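PDB 3ORY: flap endonuclease 1, which probably cleaves the single-stranded 5' flaps of branched DNA intermediates formed during replication and repair, as flap endonucleases of the XPG family do. Local coordinates for residues G74-T79 / D154-P159; I243-G248 / I291-Y296. All blocks are in the same frame, centred on the assembly; numbering follows the deposited sequence.

Contact 1: residues G74-T79 / D154-P159; sequences GLFYRT and DAMGIP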
loop_
_atom_site.group_PDB
_atom_site.type_symbol
_atom_site.label_atom_id
_atom_site.label_comp_id
_atom_site.label_asym_id
_atom_site.label_seq_id
_atom_site.Cartn_x
_atom_site.Cartn_y
_atom_site.Cartn_z
ATOM N N GLY A 74 6.604 9.514 -7.104
ATOM C CA GLY A 74 5.276 9.199 -6.580
ATOM C C GLY A 74 4.972 9.883 -5.267
ATOM O O GLY A 74 3.924 10.526 -5.118
ATOM N N LEU A 75 5.889 9.766 -4.310
ATOM C CA LEU A 75 5.653 10.345 -3.007
ATOM C C LEU A 75 5.451 11.866 -3.095
ATOM O O LEU A 75 4.575 12.416 -2.439
ATOM C CB LEU A 75 6.792 10.006 -2.050
ATOM C CG LEU A 75 6.570 10.277 -0.560
ATOM C CD1 LEU A 75 5.428 9.445 -0.001
ATOM C CD2 LEU A 75 7.844 9.959 0.199
ATOM N N PHE A 76 6.271 12.529 -3.898
ATOM C CA PHE A 76 6.150 13.967 -4.094
ATOM C C PHE A 76 4.819 14.354 -4.745
ATOM O O PHE A 76 4.000 15.047 -4.140
ATOM C CB PHE A 76 7.336 14.477 -4.918
ATOM C CG PHE A 76 7.329 15.970 -5.161
ATOM C CD1 PHE A 76 7.422 16.871 -4.096
ATOM C CD2 PHE A 76 7.269 16.471 -6.462
ATOM C CE1 PHE A 76 7.433 18.260 -4.337
ATOM C CE2 PHE A 76 7.282 17.852 -6.708
ATOM C CZ PHE A 76 7.368 18.742 -5.644
ATOM N N TYR A 77 4.601 13.883 -5.963
ATOM C CA TYR A 77 3.453 14.324 -6.751
ATOM C C TYR A 77 2.109 13.847 -6.209
ATOM O O TYR A 77 1.139 14.600 -6.231
ATOM C CB TYR A 77 3.626 13.960 -8.232
ATOM C CG TYR A 77 4.723 14.768 -8.897
ATOM C CD1 TYR A 77 4.572 16.149 -9.107
ATOM C CD2 TYR A 77 5.909 14.164 -9.322
ATOM C CE1 TYR A 77 5.581 16.904 -9.718
ATOM C CE2 TYR A 77 6.923 14.916 -9.942
ATOM C CZ TYR A 77 6.749 16.280 -10.127
ATOM O OH TYR A 77 7.743 17.021 -10.725
ATOM N N ARG A 78 2.057 12.608 -5.716
ATOM C CA ARG A 78 0.816 12.073 -5.162
ATOM C C ARG A 78 0.443 12.763 -3.854
ATOM O O ARG A 78 -0.733 13.055 -3.625
ATOM C CB ARG A 78 0.906 10.557 -4.963
ATOM C CG ARG A 78 -0.304 9.918 -4.274
ATOM C CD ARG A 78 -1.589 10.091 -5.095
ATOM N NE ARG A 78 -1.443 9.610 -6.471
ATOM C CZ ARG A 78 -2.463 9.264 -7.254
ATOM N NH1 ARG A 78 -3.705 9.326 -6.796
ATOM N NH2 ARG A 78 -2.240 8.839 -8.488
ATOM N N THR A 79 1.437 13.032 -3.006
ATOM C CA THR A 79 1.173 13.717 -1.735
ATOM C C THR A 79 0.645 15.131 -1.979
ATOM O O THR A 79 -0.270 15.576 -1.285
ATOM C CB THR A 79 2.398 13.749 -0.806
ATOM O OG1 THR A 79 2.822 12.402 -0.539
ATOM C CG2 THR A 79 2.061 14.429 0.524
ATOM N N ASP A 154 9.662 15.203 5.477
ATOM C CA ASP A 154 10.130 16.270 6.373
ATOM C C ASP A 154 10.223 17.606 5.633
ATOM O O ASP A 154 9.707 18.624 6.106
ATOM C CB ASP A 154 11.510 15.949 6.979
ATOM C CG ASP A 154 11.485 14.757 7.934
ATOM O OD1 ASP A 154 10.386 14.294 8.309
ATOM O OD2 ASP A 154 12.585 14.277 8.298
ATOM N N ALA A 155 10.882 17.598 4.478
ATOM C CA ALA A 155 11.005 18.808 3.655
ATOM C C ALA A 155 9.644 19.369 3.216
ATOM O O ALA A 155 9.473 20.595 3.106
ATOM C CB ALA A 155 11.893 18.542 2.453
ATOM N N MET A 156 8.681 18.478 2.977
ATOM C CA MET A 156 7.329 18.871 2.533
ATOM C C MET A 156 6.423 19.310 3.691
ATOM O O MET A 156 5.330 19.822 3.463
ATOM C CB MET A 156 6.648 17.723 1.763
ATOM C CG MET A 156 7.331 17.319 0.449
ATOM S SD MET A 156 6.520 15.923 -0.388
ATOM C CE MET A 156 4.990 16.677 -0.939
ATOM N N GLY A 157 6.865 19.094 4.927
ATOM C CA GLY A 157 6.069 19.445 6.106
ATOM C C GLY A 157 4.985 18.429 6.430
ATOM O O GLY A 157 4.047 18.724 7.184
ATOM N N ILE A 158 5.138 17.224 5.878
ATOM C CA ILE A 158 4.177 16.143 6.043
ATOM C C ILE A 158 4.630 15.198 7.160
ATOM O O ILE A 158 5.736 14.670 7.111
ATOM C CB ILE A 158 3.980 15.374 4.720
ATOM C CG1 ILE A 158 3.493 16.326 3.601
ATOM C CG2 ILE A 158 3.035 14.178 4.907
ATOM C CD1 ILE A 158 2.075 16.910 3.809
ATOM N N PRO A 159 3.778 14.997 8.175
ATOM C CA PRO A 159 4.121 14.141 9.315
ATOM C C PRO A 159 4.210 12.667 8.939
ATOM O O PRO A 159 3.517 12.204 8.028
ATOM C CB PRO A 159 2.946 14.347 10.271
ATOM C CG PRO A 159 1.796 14.698 9.360
ATOM C CD PRO A 159 2.418 15.551 8.289
#

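Contact 2: residues I243-G248 / I291-Y296; sequences IGILLG and IAIKKY. With PO4 (phosphate ion), chain D.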
loop_
_atom_site.group_PDB
_atom_site.type_symbol
_atom_site.label_atom_id
_atom_site.label_comp_id
_atom_site.label_asym_id
_atom_site.label_seq_id
_atom_site.Cartn_x
_atom_site.Cartn_y
_atom_site.Cartn_z
ATOM N N ILE A 243 -8.504 -15.911 7.887
ATOM C CA ILE A 243 -8.430 -15.860 6.429
ATOM C C ILE A 243 -7.051 -15.350 6.004
ATOM O O ILE A 243 -6.399 -15.950 5.132
ATOM C CB ILE A 243 -9.566 -15.018 5.794
ATOM C CG1 ILE A 243 -10.920 -15.714 5.996
ATOM C CG2 ILE A 243 -9.318 -14.836 4.289
ATOM C CD1 ILE A 243 -12.124 -14.809 5.726
ATOM N N GLY A 244 -6.590 -14.283 6.659
ATOM C CA GLY A 244 -5.267 -13.720 6.366
ATOM C C GLY A 244 -4.132 -14.702 6.599
ATOM O O GLY A 244 -3.171 -14.758 5.806
ATOM N N ILE A 245 -4.229 -15.457 7.694
ATOM C CA ILE A 245 -3.222 -16.458 8.057
ATOM C C ILE A 245 -3.155 -17.574 7.002
ATOM O O ILE A 245 -2.063 -18.053 6.655
ATOM C CB ILE A 245 -3.475 -17.017 9.484
ATOM C CG1 ILE A 245 -3.215 -15.925 10.538
ATOM C CG2 ILE A 245 -2.609 -18.248 9.756
ATOM C CD1 ILE A 245 -3.696 -16.252 11.961
ATOM N N LEU A 246 -4.314 -17.971 6.481
ATOM C CA LEU A 246 -4.349 -18.993 5.429
ATOM C C LEU A 246 -3.686 -18.489 4.158
ATOM O O LEU A 246 -3.046 -19.258 3.424
ATOM C CB LEU A 246 -5.784 -19.440 5.143
ATOM C CG LEU A 246 -6.448 -20.258 6.252
ATOM C CD1 LEU A 246 -7.847 -20.685 5.826
ATOM C CD2 LEU A 246 -5.607 -21.474 6.581
ATOM N N LEU A 247 -3.835 -17.195 3.908
ATOM C CA LEU A 247 -3.229 -16.572 2.735
ATOM C C LEU A 247 -1.729 -16.299 2.925
ATOM O O LEU A 247 -0.948 -16.379 1.963
ATOM C CB LEU A 247 -3.992 -15.296 2.359
ATOM C CG LEU A 247 -5.473 -15.491 1.996
ATOM C CD1 LEU A 247 -6.090 -14.138 1.625
ATOM C CD2 LEU A 247 -5.633 -16.488 0.847
ATOM N N GLY A 248 -1.333 -15.996 4.157
ATOM C CA GLY A 248 0.070 -15.794 4.486
ATOM C C GLY A 248 0.393 -14.424 5.058
ATOM O O GLY A 248 0.057 -13.402 4.460
ATOM N N ILE A 291 -2.521 -20.030 16.152
ATOM C CA ILE A 291 -3.246 -19.401 17.261
ATOM C C ILE A 291 -2.476 -18.191 17.797
ATOM O O ILE A 291 -3.060 -17.128 18.037
ATOM C CB ILE A 291 -3.597 -20.395 18.408
ATOM C CG1 ILE A 291 -4.556 -21.484 17.892
ATOM C CG2 ILE A 291 -4.241 -19.641 19.590
ATOM C CD1 ILE A 291 -4.910 -22.594 18.913
ATOM N N ALA A 292 -1.172 -18.346 17.968
ATOM C CA ALA A 292 -0.336 -17.231 18.418
ATOM C C ALA A 292 -0.347 -16.065 17.423
ATOM O O ALA A 292 -0.360 -14.898 17.823
ATOM C CB ALA A 292 1.106 -17.711 18.685
ATOM N N ILE A 293 -0.343 -16.381 16.128
ATOM C CA ILE A 293 -0.388 -15.347 15.089
ATOM C C ILE A 293 -1.721 -14.592 15.154
ATOM O O ILE A 293 -1.740 -13.366 15.108
ATOM C CB ILE A 293 -0.168 -15.914 13.665
ATOM C CG1 ILE A 293 1.221 -16.543 13.548
ATOM C CG2 ILE A 293 -0.309 -14.806 12.630
ATOM C CD1 ILE A 293 1.428 -17.386 12.268
ATOM N N LYS A 294 -2.824 -15.325 15.266
ATOM C CA LYS A 294 -4.139 -14.709 15.443
ATOM C C LYS A 294 -4.172 -13.776 16.658
ATOM O O LYS A 294 -4.582 -12.605 16.556
ATOM C CB LYS A 294 -5.227 -15.795 15.585
ATOM C CG LYS A 294 -6.637 -15.212 15.812
ATOM C CD LYS A 294 -7.713 -16.300 15.942
ATOM C CE LYS A 294 -7.618 -17.028 17.295
ATOM N NZ LYS A 294 -8.708 -18.058 17.483
ATOM N N LYS A 295 -3.735 -14.285 17.809
ATOM C CA LYS A 295 -3.734 -13.473 19.038
ATOM C C LYS A 295 -2.857 -12.238 18.914
ATOM O O LYS A 295 -3.154 -11.192 19.519
ATOM C CB LYS A 295 -3.333 -14.302 20.265
ATOM C CG LYS A 295 -4.339 -15.409 20.607
ATOM C CD LYS A 295 -3.920 -16.155 21.885
ATOM C CE LYS A 295 -4.943 -17.231 22.273
ATOM N NZ LYS A 295 -6.319 -16.667 22.371
ATOM N N TYR A 296 -1.766 -12.352 18.151
ATOM C CA TYR A 296 -0.928 -11.183 17.888
ATOM C C TYR A 296 -1.689 -10.143 17.055
ATOM O O TYR A 296 -1.704 -8.956 17.392
ATOM C CB TYR A 296 0.406 -11.543 17.203
ATOM C CG TYR A 296 1.172 -10.285 16.913
ATOM C CD1 TYR A 296 1.872 -9.635 17.927
ATOM C CD2 TYR A 296 1.124 -9.685 15.646
ATOM C CE1 TYR A 296 2.548 -8.444 17.684
ATOM C CE2 TYR A 296 1.785 -8.488 15.401
ATOM C CZ TYR A 296 2.502 -7.878 16.425
ATOM O OH TYR A 296 3.157 -6.675 16.212
HETATM P P PO4 D . -8.223 -20.952 15.351
HETATM O O1 PO4 D . -6.851 -21.187 14.759
HETATM O O2 PO4 D . -8.131 -21.002 16.850
HETATM O O3 PO4 D . -8.739 -19.605 14.946
HETATM O O4 PO4 D . -9.120 -22.040 14.816
#

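Contact 1: residues G74-T79 / D154-P159
Thr79, whose methyl side meets Met156 and Ile158, grips the carbonyl of Leu75 twice: its OG1 donates to Leu75 O at 2.6 Å, in the carbonyl plane, and its backbone N reaches the same oxygen at 3.2 Å. With the hydroxyl turned back onto its own helix, and also hydrogen-bonded with Tyr91 OH, CG2 lies anti to the backbone N and faces the other segment, where it meets Ile158 CG1 tip to tip at 3.9 Å. Met156 lies between Phe76 and Thr79. Extended through chi2 and then bent at chi3 (70°), it sets SD beside the rim of the Phe76 ring, 3.9 Å from CD1, in an edge-on Met-aromatic contact 78° off the ring normal. The same bend brings CE within 3.7 Å of Phe76 O and against Thr79 CB. No hydrogen bond crosses, so the join is apolar packing. Gly157, with positive phi, closes helix 143-156 in a Schellman motif, and the chain then turns so that Ile158 also faces Thr79. Helices 315-325 and 330-347 cover Phe76, and Tyr91 of strand 88-93 touches Leu75 and Ile158, so that the contact lies between these helices and the sheet.

Contact 2: residues I243-G248 / I291-Y296
Ile245 pushes its CD1 into the backbone of the facing helix, 3.5 Å from Lys294 N and 3.7 Å from Ile293 CG2. Its CG1 stands beside its own backbone N (chi1 -68°), and the extended chi2 carries CD1 out toward the facing helix, where it also reaches Lys294 CB at 4.0 Å. Ile293 answers with its CG2 branch, anti to the backbone N, which lies against both CG1 and CD1 of Ile245; Tyr251 and Val288 touch this side chain as well. Lys294 lends its CB to the apolar patch and then leaves it: the chain runs straight through chi1 and chi2, bends at chi3 (73°) and carries NZ to a bound phosphate, probably from the crystallisation liquor. NZ donates to O3 at 3.0 Å and O2 at 3.1 Å and is salt-bridged to Glu238 of helix 237-247. A leucine in its place would probably leave Glu238 without its charged mate and the phosphate held less firmly, chiefly by the backbone N atoms of Ile274 and Glu275. Here helix 237-247, probably the first of the helix-two-turn-helix element of flap endonucleases, packs on helix 290-298. The isoleucine contact is apolar, with the lysine charge turned away from it to Glu238 and the anion.

Contact 1 closes along the chain before contact 2 opens, and the two lie on opposite sides of the chain's centre, 33 Å apart between centres and about 21 Å at their nearest atoms. They share no helix. Contact 1 joins helices 70-84 and 143-156 beside strand 88-93 of the central sheet. Contact 2 joins helices 237-247 and 290-298, and the chain between its two segments forms no strand. One thus belongs to the nuclease core and the other to a strand-free region of helices and long loops, which in flap endonucleases generally helps to hold duplex DNA.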